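Local coordinates for choline binding protein PCPA (Streptococcus pneumoniae, PDB 4CP6) that probably attaches to choline on the pneumococcal surface as a choline-binding protein, exposing a leucine-rich repeat domain that is a vaccine antigen, at residues V38-G43 with T74-Q79; K174-S179 with S197-G202; K258-Y263 with E281-F286; F391-E396 with N410-E415. All blocks are in the same frame, centred on the assembly; numbering follows the deposited sequence. Where two conformers were deposited one is given.

The four contacts follow one another along an elongated repeat-built chain, and each joins strands that run parallel. Contacts 1 and 2 both reach one mixed sheet, their centres about 25 Å apart. Contacts 2 and 3 lie about 21 Å apart between centres and about 7 Å between nearest atoms, yet belong to different sheets and different leucine-rich repeat regions; in both, partners are 23 residues apart, so contact 3 repeats the pairing of contact 2 further along the solenoid. Contact 4 closes the series with a helix between its strands, its centre about 67 Å from that of contact 1. None of them touches another.

Contact 1 (V38-G43 with T74-Q79); sequences VQVGNG and TEVASQ
Val38 and Val40 offer their backbones to Thr74, Glu75 and Ala77 in the alternating pattern of parallel strands. Thr74 N donates to Val38 O at 3.0 Å, Val40 N to Glu75 O at 2.9 Å, and Ala77 N to Val40 O at 2.9 Å, so the last bond carries the ladder just past the strand ends. Glu75 N is the exception: it is buried here and finds no partner anywhere in the model. The Gln39 side chain runs forward along its own strand to Gly41. Its CG sits between the backbone N and the carbonyl carbon (chi1 62°), the chain then runs extended, and NE2 donates to Gly41 O at 3.1 Å. That bond holds the amide against Ala77, whose CB lies 3.3 Å from Gln39 NE2; a methyl is small enough to fit beside both the amide and the Val40 carbonyl. Gly41 suits its place because its backbone angles would jam a CB against the carbonyl before it. Beyond it, one water bridges the segments, accepting from Gly43 N at 2.9 Å and donating to Ser78 O at 2.8 Å. Ser78 OG is satisfied by Lys109 O, and the side-chain amide oxygen OE1 of Gln79 by the hydroxyl of Tyr84. On the other face of the sheet from Gln39 and Glu75, branched Val40 and Val76 meet through CG1 and CG2. This is a parallel pair within the mixed N-terminal sheet, through which strand 69-76 leads on to strand 106-107 and the parallel stack of a leucine-rich repeat solenoid, consistent with an N-terminal cap.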
loop_
_atom_site.group_PDB
_atom_site.type_symbol
_atom_site.label_atom_id
_atom_site.label_comp_id
_atom_site.label_asym_id
_atom_site.label_seq_id
_atom_site.Cartn_x
_atom_site.Cartn_y
_atom_site.Cartn_z
ATOM N N VAL A 38 32.997 7.065 5.411
ATOM C CA VAL A 38 32.406 7.832 4.325
ATOM C C VAL A 38 31.098 7.213 3.833
ATOM O O VAL A 38 30.875 6.009 3.984
ATOM C CB VAL A 38 33.356 7.968 3.080
ATOM C CG1 VAL A 38 34.539 8.886 3.354
ATOM C CG2 VAL A 38 33.823 6.614 2.544
ATOM N N GLN A 39 30.259 8.040 3.208
ATOM C CA GLN A 39 29.156 7.577 2.389
ATOM C C GLN A 39 29.680 7.574 0.950
ATOM O O GLN A 39 30.513 8.428 0.569
ATOM C CB GLN A 39 27.906 8.471 2.482
ATOM C CG GLN A 39 28.139 9.910 2.004
ATOM C CD GLN A 39 26.906 10.753 2.197
ATOM O OE1 GLN A 39 26.241 10.691 3.232
ATOM N NE2 GLN A 39 26.607 11.582 1.210
ATOM N N VAL A 40 29.227 6.605 0.141
ATOM C CA VAL A 40 29.514 6.546 -1.285
ATOM C C VAL A 40 28.437 7.380 -1.967
ATOM O O VAL A 40 27.237 7.130 -1.778
ATOM C CB VAL A 40 29.682 5.113 -1.863
ATOM C CG1 VAL A 40 28.493 4.207 -1.517
ATOM C CG2 VAL A 40 29.928 5.142 -3.369
ATOM N N GLY A 41 28.875 8.422 -2.662
ATOM C CA GLY A 41 28.019 9.382 -3.345
ATOM C C GLY A 41 27.998 10.679 -2.559
ATOM O O GLY A 41 28.122 10.670 -1.327
ATOM N N ASN A 42 27.846 11.824 -3.269
ATOM C CA ASN A 42 27.793 13.121 -2.579
ATOM C C ASN A 42 26.420 13.415 -1.967
ATOM O O ASN A 42 26.274 14.424 -1.278
ATOM C CB ASN A 42 28.225 14.266 -3.550
ATOM C CG ASN A 42 27.323 14.426 -4.760
ATOM O OD1 ASN A 42 26.222 13.859 -4.845
ATOM N ND2 ASN A 42 27.758 15.209 -5.738
ATOM N N GLY A 43 25.433 12.534 -2.216
ATOM C CA GLY A 43 24.074 12.661 -1.681
ATOM C C GLY A 43 23.142 13.505 -2.535
ATOM O O GLY A 43 21.991 13.760 -2.140
ATOM N N THR A 74 30.531 3.199 4.873
ATOM C CA THR A 74 29.492 2.667 5.766
ATOM C C THR A 74 28.075 2.948 5.281
ATOM O O THR A 74 27.117 2.411 5.857
ATOM C CB THR A 74 29.698 3.246 7.170
ATOM O OG1 THR A 74 29.679 4.665 7.082
ATOM C CG2 THR A 74 31.043 2.810 7.806
ATOM N N GLU A 75 27.919 3.833 4.297
ATOM C CA GLU A 75 26.582 4.194 3.824
ATOM C C GLU A 75 26.530 4.391 2.343
ATOM O O GLU A 75 27.513 4.835 1.733
ATOM C CB GLU A 75 26.091 5.486 4.515
ATOM C CG GLU A 75 26.133 5.407 6.036
ATOM C CD GLU A 75 25.391 6.486 6.785
ATOM O OE1 GLU A 75 24.641 7.249 6.137
ATOM O OE2 GLU A 75 25.578 6.580 8.020
ATOM N N VAL A 76 25.371 4.077 1.748
ATOM C CA VAL A 76 25.075 4.423 0.368
ATOM C C VAL A 76 24.311 5.752 0.449
ATOM O O VAL A 76 23.224 5.810 1.059
ATOM C CB VAL A 76 24.270 3.345 -0.376
ATOM C CG1 VAL A 76 23.834 3.851 -1.744
ATOM C CG2 VAL A 76 25.094 2.058 -0.513
ATOM N N ALA A 77 24.883 6.826 -0.134
ATOM C CA ALA A 77 24.243 8.132 -0.072
ATOM C C ALA A 77 22.967 8.190 -0.905
ATOM O O ALA A 77 22.829 7.476 -1.903
ATOM C CB ALA A 77 25.206 9.197 -0.564
ATOM N N SER A 78 22.066 9.136 -0.571
ATOM C CA SER A 78 20.890 9.346 -1.386
ATOM C C SER A 78 21.331 9.595 -2.844
ATOM O O SER A 78 22.307 10.334 -3.096
ATOM C CB SER A 78 20.113 10.562 -0.909
ATOM O OG SER A 78 19.653 10.299 0.401
ATOM N N GLN A 79 20.605 9.002 -3.808
ATOM C CA GLN A 79 20.842 9.125 -5.250
ATOM C C GLN A 79 22.121 8.454 -5.737
ATOM O O GLN A 79 22.309 8.400 -6.943
ATOM C CB GLN A 79 20.858 10.619 -5.701
ATOM C CG GLN A 79 19.722 11.498 -5.146
ATOM C CD GLN A 79 18.351 11.122 -5.650
ATOM O OE1 GLN A 79 18.194 10.447 -6.676
ATOM N NE2 GLN A 79 17.328 11.488 -4.904
HETATM O O HOH W 1 24.869 10.601 -4.255
#

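Contact 2 (K174-S179 with S197-G202); sequences KLELIS and SVKTLG
The carboxylate of Glu176 meets the aliphatic part of Lys199, no aromatic ring taking part. Its chain bends at chi2 (-87°), which turns CD toward the neighbouring coil, and OE2 comes 3.4 Å from Lys199 CB. The two side chains run side by side, but the ammonium lies too far along for a salt bridge, so any attraction between the charges is probably weak. The other flat groups are the peptide carbonyls. Glu176 O is gripped by two amides: Thr200 N, 3.1 Å away, approaches nearly along the C=O axis, whereas Lys199 N, 2.9 Å from Glu176 O, is tilted 30° from the carbonyl plane. Gly202 N donates to Ile178 O at 2.8 Å, and Ile178 N to Thr200 O at 3.0 Å. Glycine fits at 202 because a CB there would clash with Ser179 C. Ser197 OG stands 2.7 Å from Leu175 O, but Ser173 O competes for its proton, and which of them receives it is not settled. The side chains alternate between the two faces. Leu177 and Thr200 share one, with Thr200 CB 4.0 Å from Leu177 CG. On the other, Ile178 and Leu201 lie side by side, Leu201 CD2 3.9 Å from Ile178 CB, and both also touch Leu194 in the interior; Leu175 and Val198 pack alike at the preceding turn, where branched aliphatic groups suit a buried stack. Partners 23 residues apart, short parallel strands and a ladder of inward-pointing aliphatic residues are the signature of BspA-type leucine-rich repeats.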
loop_
_atom_site.group_PDB
_atom_site.type_symbol
_atom_site.label_atom_id
_atom_site.label_comp_id
_atom_site.label_asym_id
_atom_site.label_seq_id
_atom_site.Cartn_x
_atom_site.Cartn_y
_atom_site.Cartn_z
ATOM N N LYS A 174 16.549 -9.911 11.868
ATOM C CA LYS A 174 16.303 -8.949 12.941
ATOM C C LYS A 174 15.288 -7.875 12.479
ATOM O O LYS A 174 15.151 -6.842 13.143
ATOM C CB LYS A 174 17.607 -8.301 13.434
ATOM C CG LYS A 174 18.560 -9.312 14.112
ATOM C CD LYS A 174 19.881 -8.652 14.494
ATOM C CE LYS A 174 19.849 -7.815 15.749
ATOM N NZ LYS A 174 21.223 -7.430 16.182
ATOM N N LEU A 175 14.579 -8.143 11.354
ATOM C CA LEU A 175 13.662 -7.152 10.794
ATOM C C LEU A 175 12.505 -6.880 11.737
ATOM O O LEU A 175 11.758 -7.819 12.055
ATOM C CB LEU A 175 13.171 -7.603 9.445
ATOM C CG LEU A 175 12.222 -6.641 8.739
ATOM C CD1 LEU A 175 12.911 -5.307 8.421
ATOM C CD2 LEU A 175 11.687 -7.294 7.465
ATOM N N GLU A 176 12.381 -5.622 12.208
ATOM C CA GLU A 176 11.384 -5.324 13.218
ATOM C C GLU A 176 10.264 -4.422 12.713
ATOM O O GLU A 176 9.154 -4.463 13.273
ATOM C CB GLU A 176 12.114 -4.720 14.439
ATOM C CG GLU A 176 11.260 -4.472 15.664
ATOM C CD GLU A 176 10.554 -3.129 15.707
ATOM O OE1 GLU A 176 10.926 -2.220 14.931
ATOM O OE2 GLU A 176 9.590 -3.011 16.499
ATOM N N LEU A 177 10.579 -3.567 11.734
ATOM C CA LEU A 177 9.611 -2.586 11.262
ATOM C C LEU A 177 9.672 -2.490 9.755
ATOM O O LEU A 177 10.763 -2.332 9.187
ATOM C CB LEU A 177 9.895 -1.234 11.932
ATOM C CG LEU A 177 8.844 -0.115 11.672
ATOM C CD1 LEU A 177 8.964 0.963 12.723
ATOM C CD2 LEU A 177 9.029 0.542 10.304
ATOM N N ILE A 178 8.504 -2.551 9.108
ATOM C CA ILE A 178 8.381 -2.368 7.651
ATOM C C ILE A 178 7.401 -1.220 7.520
ATOM O O ILE A 178 6.247 -1.337 7.951
ATOM C CB ILE A 178 7.897 -3.610 6.890
ATOM C CG1 ILE A 178 8.719 -4.848 7.269
ATOM C CG2 ILE A 178 7.961 -3.315 5.393
ATOM C CD1 ILE A 178 8.250 -6.142 6.560
ATOM N N SER A 179 7.849 -0.106 6.934
ATOM C CA SER A 179 7.076 1.116 6.864
ATOM C C SER A 179 5.990 1.158 5.768
ATOM O O SER A 179 5.875 0.281 4.910
ATOM C CB SER A 179 8.041 2.284 6.726
ATOM O OG SER A 179 7.407 3.519 6.990
ATOM N N SER A 197 10.583 -11.829 13.760
ATOM C CA SER A 197 10.960 -10.611 14.468
ATOM C C SER A 197 10.084 -9.355 14.155
ATOM O O SER A 197 10.206 -8.344 14.853
ATOM C CB SER A 197 12.405 -10.265 14.100
ATOM O OG SER A 197 12.576 -10.327 12.691
ATOM N N VAL A 198 9.268 -9.407 13.073
ATOM C CA VAL A 198 8.512 -8.228 12.637
ATOM C C VAL A 198 7.455 -7.879 13.662
ATOM O O VAL A 198 6.584 -8.714 13.964
ATOM C CB VAL A 198 7.904 -8.413 11.235
ATOM C CG1 VAL A 198 7.096 -7.166 10.840
ATOM C CG2 VAL A 198 9.000 -8.686 10.193
ATOM N N LYS A 199 7.548 -6.647 14.203
ATOM C CA LYS A 199 6.607 -6.183 15.222
ATOM C C LYS A 199 5.651 -5.126 14.697
ATOM O O LYS A 199 4.536 -5.025 15.224
ATOM C CB LYS A 199 7.394 -5.612 16.407
ATOM C CG LYS A 199 6.522 -5.279 17.609
ATOM C CD LYS A 199 7.324 -4.738 18.778
ATOM C CE LYS A 199 6.407 -4.409 19.932
ATOM N NZ LYS A 199 7.166 -3.938 21.128
ATOM N N THR A 200 6.086 -4.305 13.715
ATOM C CA THR A 200 5.293 -3.172 13.253
ATOM C C THR A 200 5.272 -3.155 11.748
ATOM O O THR A 200 6.331 -3.287 11.109
ATOM C CB THR A 200 5.938 -1.889 13.790
ATOM O OG1 THR A 200 5.957 -1.953 15.220
ATOM C CG2 THR A 200 5.204 -0.613 13.341
ATOM N N LEU A 201 4.064 -2.931 11.193
ATOM C CA LEU A 201 3.836 -2.733 9.757
ATOM C C LEU A 201 3.148 -1.415 9.557
ATOM O O LEU A 201 2.142 -1.153 10.219
ATOM C CB LEU A 201 2.947 -3.842 9.145
ATOM C CG LEU A 201 3.511 -5.232 9.220
ATOM C CD1 LEU A 201 2.499 -6.243 8.710
ATOM C CD2 LEU A 201 4.821 -5.383 8.445
ATOM N N GLY A 202 3.673 -0.596 8.659
ATOM C CA GLY A 202 3.024 0.667 8.346
ATOM C C GLY A 202 1.775 0.440 7.514
ATOM O O GLY A 202 1.470 -0.687 7.100
#

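Contact 3 (K258-Y263 with E281-F286); sequences KELASY and EKIGTF
Lys258 opens the contact through its backbone: its carbonyl O accepts from both Glu281 N, at 2.8 Å, and Lys282 N, at 3.3 Å, a fork that starts the parallel ladder. Glu259 and Lys282 then share a face of the sheet. Their charged ends do not touch; a water donates to Glu259 OE1 at 2.8 Å and accepts from Lys282 NZ, suiting long polar residues on this partly exposed face. Leu260 points to the other face, where it lies beside Ile283 as buried aliphatic packing, while Leu260 N donates to Lys282 O at 2.9 Å and Leu260 O accepts from Gly284 N at 2.9 Å. A glycine at 284 lets the chains close up, since a CB would clash with Leu260 O and Ser262 N. After Ala261, Ser262 CB meets Thr285 CG2 at 3.6 Å; in the conformer given, Ser262 OG bonds to Asn204 OD1, while Thr285 OG1 bonds to Arg308 O. Tyr263 N donates to Thr285 O. The Tyr263 and Phe286 ring planes are almost parallel (6°) but strongly offset, which brings Phe286 CB over the centre of the Tyr263 ring, 3.5 Å from its centroid, a CH-pi contact. Tyr263 OH stands 3.2 Å above the plane of the Phe286 ring and is also bonded to Arg207. Strand 259-260 pairs on its other side with strand 238-241, and strand 282-283 leads on to strand 305-306, so this pair lies inside the sheet.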
loop_
_atom_site.group_PDB
_atom_site.type_symbol
_atom_site.label_atom_id
_atom_site.label_comp_id
_atom_site.label_asym_id
_atom_site.label_seq_id
_atom_site.Cartn_x
_atom_site.Cartn_y
_atom_site.Cartn_z
ATOM N N LYS A 258 -12.415 -6.747 14.101
ATOM C CA LYS A 258 -12.993 -5.460 14.502
ATOM C C LYS A 258 -12.842 -4.447 13.355
ATOM O O LYS A 258 -13.641 -3.509 13.242
ATOM C CB LYS A 258 -12.310 -4.907 15.741
ATOM C CG LYS A 258 -12.491 -5.823 16.952
ATOM C CD LYS A 258 -12.110 -5.120 18.248
ATOM C CE LYS A 258 -12.763 -5.769 19.451
ATOM N NZ LYS A 258 -11.877 -6.780 20.091
ATOM N N GLU A 259 -11.801 -4.599 12.521
ATOM C CA GLU A 259 -11.632 -3.660 11.423
ATOM C C GLU A 259 -10.963 -4.277 10.236
ATOM O O GLU A 259 -10.103 -5.176 10.372
ATOM C CB GLU A 259 -10.870 -2.403 11.876
ATOM C CG GLU A 259 -9.422 -2.644 12.207
ATOM C CD GLU A 259 -8.667 -1.375 12.564
ATOM O OE1 GLU A 259 -8.572 -0.452 11.720
ATOM O OE2 GLU A 259 -8.164 -1.316 13.706
ATOM N N LEU A 260 -11.318 -3.729 9.043
ATOM C CA LEU A 260 -10.622 -4.048 7.804
ATOM C C LEU A 260 -9.692 -2.879 7.582
ATOM O O LEU A 260 -10.153 -1.724 7.557
ATOM C CB LEU A 260 -11.563 -4.212 6.614
ATOM C CG LEU A 260 -12.723 -5.173 6.822
ATOM C CD1 LEU A 260 -13.515 -5.295 5.556
ATOM C CD2 LEU A 260 -12.233 -6.567 7.225
ATOM N N ALA A 261 -8.392 -3.141 7.456
ATOM C CA ALA A 261 -7.431 -2.057 7.265
ATOM C C ALA A 261 -7.660 -1.375 5.936
ATOM O O ALA A 261 -8.257 -1.937 5.002
ATOM C CB ALA A 261 -6.010 -2.629 7.269
ATOM N N SER A 262 -7.140 -0.172 5.831
ATOM C CA SER A 262 -7.188 0.526 4.569
ATOM C C SER A 262 -6.501 -0.326 3.493
ATOM O O SER A 262 -5.481 -0.989 3.775
ATOM C CB SER A 262 -6.508 1.881 4.695
ATOM O OG SER A 262 -5.215 1.804 5.270
ATOM N N TYR A 263 -7.075 -0.329 2.266
ATOM C CA TYR A 263 -6.560 -1.074 1.105
ATOM C C TYR A 263 -6.506 -2.602 1.327
ATOM O O TYR A 263 -5.888 -3.316 0.513
ATOM C CB TYR A 263 -5.157 -0.545 0.723
ATOM C CG TYR A 263 -5.206 0.818 0.064
ATOM C CD1 TYR A 263 -5.151 1.988 0.822
ATOM C CD2 TYR A 263 -5.334 0.939 -1.317
ATOM C CE1 TYR A 263 -5.183 3.238 0.215
ATOM C CE2 TYR A 263 -5.360 2.186 -1.933
ATOM C CZ TYR A 263 -5.302 3.330 -1.160
ATOM O OH TYR A 263 -5.307 4.558 -1.817
ATOM N N GLU A 281 -16.426 -3.282 13.282
ATOM C CA GLU A 281 -16.849 -1.900 13.488
ATOM C C GLU A 281 -16.452 -0.936 12.383
ATOM O O GLU A 281 -17.120 0.081 12.217
ATOM C CB GLU A 281 -16.243 -1.332 14.781
ATOM C CG GLU A 281 -16.611 -2.114 16.036
ATOM C CD GLU A 281 -15.780 -1.786 17.266
ATOM O OE1 GLU A 281 -14.746 -1.088 17.144
ATOM O OE2 GLU A 281 -16.160 -2.256 18.361
ATOM N N LYS A 282 -15.344 -1.196 11.702
ATOM C CA LYS A 282 -14.796 -0.241 10.751
ATOM C C LYS A 282 -14.267 -0.868 9.497
ATOM O O LYS A 282 -13.556 -1.877 9.550
ATOM C CB LYS A 282 -13.676 0.538 11.491
ATOM C CG LYS A 282 -12.885 1.523 10.627
ATOM C CD LYS A 282 -11.897 2.262 11.519
ATOM C CE LYS A 282 -11.199 3.361 10.797
ATOM N NZ LYS A 282 -10.226 4.033 11.706
ATOM N N ILE A 283 -14.562 -0.211 8.366
ATOM C CA ILE A 283 -14.035 -0.582 7.058
ATOM C C ILE A 283 -13.139 0.579 6.607
ATOM O O ILE A 283 -13.626 1.710 6.424
ATOM C CB ILE A 283 -15.168 -0.844 6.046
ATOM C CG1 ILE A 283 -15.982 -2.065 6.504
ATOM C CG2 ILE A 283 -14.622 -1.005 4.628
ATOM C CD1 ILE A 283 -17.264 -2.291 5.708
ATOM N N GLY A 284 -11.842 0.295 6.458
ATOM C CA GLY A 284 -10.833 1.295 6.114
ATOM C C GLY A 284 -10.961 1.888 4.728
ATOM O O GLY A 284 -11.596 1.314 3.837
ATOM N N THR A 285 -10.243 2.993 4.504
ATOM C CA THR A 285 -10.278 3.681 3.216
ATOM C C THR A 285 -9.787 2.748 2.089
ATOM O O THR A 285 -8.833 1.981 2.266
ATOM C CB THR A 285 -9.555 5.045 3.313
ATOM O OG1 THR A 285 -9.790 5.791 2.122
ATOM C CG2 THR A 285 -8.053 4.893 3.483
ATOM N N PHE A 286 -10.444 2.810 0.905
ATOM C CA PHE A 286 -10.116 1.973 -0.245
ATOM C C PHE A 286 -10.173 0.481 0.073
ATOM O O PHE A 286 -9.565 -0.317 -0.661
ATOM C CB PHE A 286 -8.745 2.351 -0.822
ATOM C CG PHE A 286 -8.657 3.695 -1.505
ATOM C CD1 PHE A 286 -8.503 4.856 -0.759
ATOM C CD2 PHE A 286 -8.677 3.787 -2.892
ATOM C CE1 PHE A 286 -8.404 6.096 -1.390
ATOM C CE2 PHE A 286 -8.588 5.029 -3.522
ATOM C CZ PHE A 286 -8.460 6.169 -2.765
HETATM O O HOH W 2 -8.200 2.120 12.701
#

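Contact 4 (F391-E396 with N410-E415); sequences FYVTSE and NDIIVE
Phe391 reaches across to Ile412 and Asn410 with successive atoms of its side chain. CB lies 4.1 Å from Ile412 CG1. CG lies anti to the carbonyl carbon (chi1 -76°), and chi2 near 88° turns the ring so that its edge faces Asn410: Phe391 CD1 is 3.9 Å from Asn410 CB, which lies in the ring plane, and CE1 is 3.9 Å from Asn410 CG, the amide standing steeply to the ring (82°). That amide is fixed elsewhere, by Val389 O and Thr408 OG1. The Phe391 side chain also meets Phe383, edge to face, and Leu402 of helix 396-405, as a large apolar residue should in a buried place. The backbone adds a regular parallel ladder: Phe391 N donates to Asp411 O at 2.9 Å and Ile413 N to Phe391 O at 2.8 Å, with Val393 N to Ile413 O and Glu415 N to Val393 O repeating it. Beside Phe391, Val393 CG2 touches Ile412 CG2 at 3.8 Å. On the opposite face Tyr392 CE2 meets Ile413 CD1 at 3.7 Å, and the Tyr392 ring stacks on His368. Where the helix begins, Ser395 OG caps Ile398 N and Glu396 OE2 comes 3.5 Å from Val414 CG2. Strands 390-393 and 412-414, joined through that helix, form a beta-alpha-beta unit: Leu402 also packs on Val393 and Ile412, strand 366-369 flanks strand 390-393, and strand 412-414 is outermost in its sheet.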
loop_
_atom_site.group_PDB
_atom_site.type_symbol
_atom_site.label_atom_id
_atom_site.label_comp_id
_atom_site.label_asym_id
_atom_site.label_seq_id
_atom_site.Cartn_x
_atom_site.Cartn_y
_atom_site.Cartn_z
ATOM N N PHE A 391 -36.368 6.573 -5.778
ATOM C CA PHE A 391 -36.220 6.557 -4.331
ATOM C C PHE A 391 -37.464 6.028 -3.681
ATOM O O PHE A 391 -38.585 6.380 -4.104
ATOM C CB PHE A 391 -35.958 7.949 -3.772
ATOM C CG PHE A 391 -34.554 8.475 -3.965
ATOM C CD1 PHE A 391 -34.207 9.170 -5.119
ATOM C CD2 PHE A 391 -33.597 8.328 -2.966
ATOM C CE1 PHE A 391 -32.918 9.688 -5.279
ATOM C CE2 PHE A 391 -32.303 8.839 -3.131
ATOM C CZ PHE A 391 -31.970 9.512 -4.287
ATOM N N TYR A 392 -37.294 5.294 -2.574
ATOM C CA TYR A 392 -38.384 4.760 -1.752
ATOM C C TYR A 392 -38.124 5.334 -0.362
ATOM O O TYR A 392 -37.046 5.093 0.229
ATOM C CB TYR A 392 -38.422 3.219 -1.776
ATOM C CG TYR A 392 -38.626 2.612 -3.153
ATOM C CD1 TYR A 392 -37.566 2.470 -4.039
ATOM C CD2 TYR A 392 -39.896 2.206 -3.584
ATOM C CE1 TYR A 392 -37.753 1.940 -5.320
ATOM C CE2 TYR A 392 -40.090 1.663 -4.857
ATOM C CZ TYR A 392 -39.015 1.535 -5.725
ATOM O OH TYR A 392 -39.177 0.991 -6.992
ATOM N N VAL A 393 -39.059 6.135 0.158
ATOM C CA VAL A 393 -38.876 6.831 1.436
ATOM C C VAL A 393 -40.072 6.581 2.368
ATOM O O VAL A 393 -41.102 6.079 1.913
ATOM C CB VAL A 393 -38.602 8.345 1.263
ATOM C CG1 VAL A 393 -37.368 8.583 0.382
ATOM C CG2 VAL A 393 -39.815 9.074 0.678
ATOM N N THR A 394 -39.938 6.948 3.652
ATOM C CA THR A 394 -40.977 6.643 4.638
ATOM C C THR A 394 -41.965 7.760 4.848
ATOM O O THR A 394 -43.010 7.509 5.450
ATOM C CB THR A 394 -40.329 6.258 5.991
ATOM O OG1 THR A 394 -39.624 7.389 6.487
ATOM C CG2 THR A 394 -39.425 5.035 5.881
ATOM N N SER A 395 -41.655 9.003 4.430
ATOM C CA SER A 395 -42.587 10.109 4.673
ATOM C C SER A 395 -42.559 11.156 3.589
ATOM O O SER A 395 -41.566 11.287 2.869
ATOM C CB SER A 395 -42.248 10.791 5.993
ATOM O OG SER A 395 -41.034 11.532 5.917
ATOM N N GLU A 396 -43.609 11.983 3.541
ATOM C CA GLU A 396 -43.670 13.120 2.635
ATOM C C GLU A 396 -42.570 14.131 2.990
ATOM O O GLU A 396 -42.017 14.729 2.072
ATOM C CB GLU A 396 -45.064 13.785 2.681
ATOM C CG GLU A 396 -46.134 12.991 1.938
ATOM C CD GLU A 396 -45.963 12.791 0.440
ATOM O OE1 GLU A 396 -45.351 13.654 -0.227
ATOM O OE2 GLU A 396 -46.495 11.785 -0.080
ATOM N N ASN A 410 -35.667 12.850 -9.731
ATOM C CA ASN A 410 -35.944 11.422 -9.593
ATOM C C ASN A 410 -37.369 11.140 -9.129
ATOM O O ASN A 410 -37.910 11.900 -8.320
ATOM C CB ASN A 410 -35.010 10.820 -8.536
ATOM C CG ASN A 410 -33.562 11.023 -8.882
ATOM O OD1 ASN A 410 -33.054 12.132 -8.794
ATOM N ND2 ASN A 410 -32.885 9.974 -9.307
ATOM N N ASP A 411 -37.916 9.993 -9.557
ATOM C CA ASP A 411 -39.196 9.521 -9.039
ATOM C C ASP A 411 -38.964 9.140 -7.544
ATOM O O ASP A 411 -38.017 8.394 -7.240
ATOM C CB ASP A 411 -39.608 8.276 -9.834
ATOM C CG ASP A 411 -40.970 7.734 -9.485
ATOM O OD1 ASP A 411 -41.808 8.518 -9.023
ATOM O OD2 ASP A 411 -41.207 6.530 -9.741
ATOM N N ILE A 412 -39.780 9.687 -6.632
ATOM C CA ILE A 412 -39.723 9.422 -5.198
ATOM C C ILE A 412 -41.080 8.877 -4.773
ATOM O O ILE A 412 -42.117 9.553 -4.943
ATOM C CB ILE A 412 -39.352 10.658 -4.368
ATOM C CG1 ILE A 412 -38.018 11.291 -4.865
ATOM C CG2 ILE A 412 -39.276 10.280 -2.881
ATOM C CD1 ILE A 412 -37.787 12.654 -4.343
ATOM N N ILE A 413 -41.058 7.657 -4.230
ATOM C CA ILE A 413 -42.253 6.941 -3.757
ATOM C C ILE A 413 -42.284 6.939 -2.237
ATOM O O ILE A 413 -41.319 6.489 -1.589
ATOM C CB ILE A 413 -42.285 5.517 -4.365
ATOM C CG1 ILE A 413 -42.310 5.612 -5.919
ATOM C CG2 ILE A 413 -43.503 4.725 -3.828
ATOM C CD1 ILE A 413 -41.969 4.314 -6.675
ATOM N N VAL A 414 -43.369 7.442 -1.647
ATOM C CA VAL A 414 -43.554 7.446 -0.195
ATOM C C VAL A 414 -44.311 6.152 0.149
ATOM O O VAL A 414 -45.441 5.948 -0.309
ATOM C CB VAL A 414 -44.308 8.704 0.317
ATOM C CG1 VAL A 414 -44.549 8.631 1.819
ATOM C CG2 VAL A 414 -43.546 9.978 -0.048
ATOM N N GLU A 415 -43.700 5.283 0.947
ATOM C CA GLU A 415 -44.329 4.016 1.338
ATOM C C GLU A 415 -45.584 4.265 2.203
ATOM O O GLU A 415 -45.652 5.254 2.933
ATOM C CB GLU A 415 -43.300 3.178 2.127
ATOM C CG GLU A 415 -43.708 1.751 2.484
ATOM C CD GLU A 415 -42.606 0.821 2.970
ATOM O OE1 GLU A 415 -41.629 1.309 3.588
ATOM O OE2 GLU A 415 -42.737 -0.407 2.753
HETATM O O HOH W 3 -44.077 5.071 5.704
#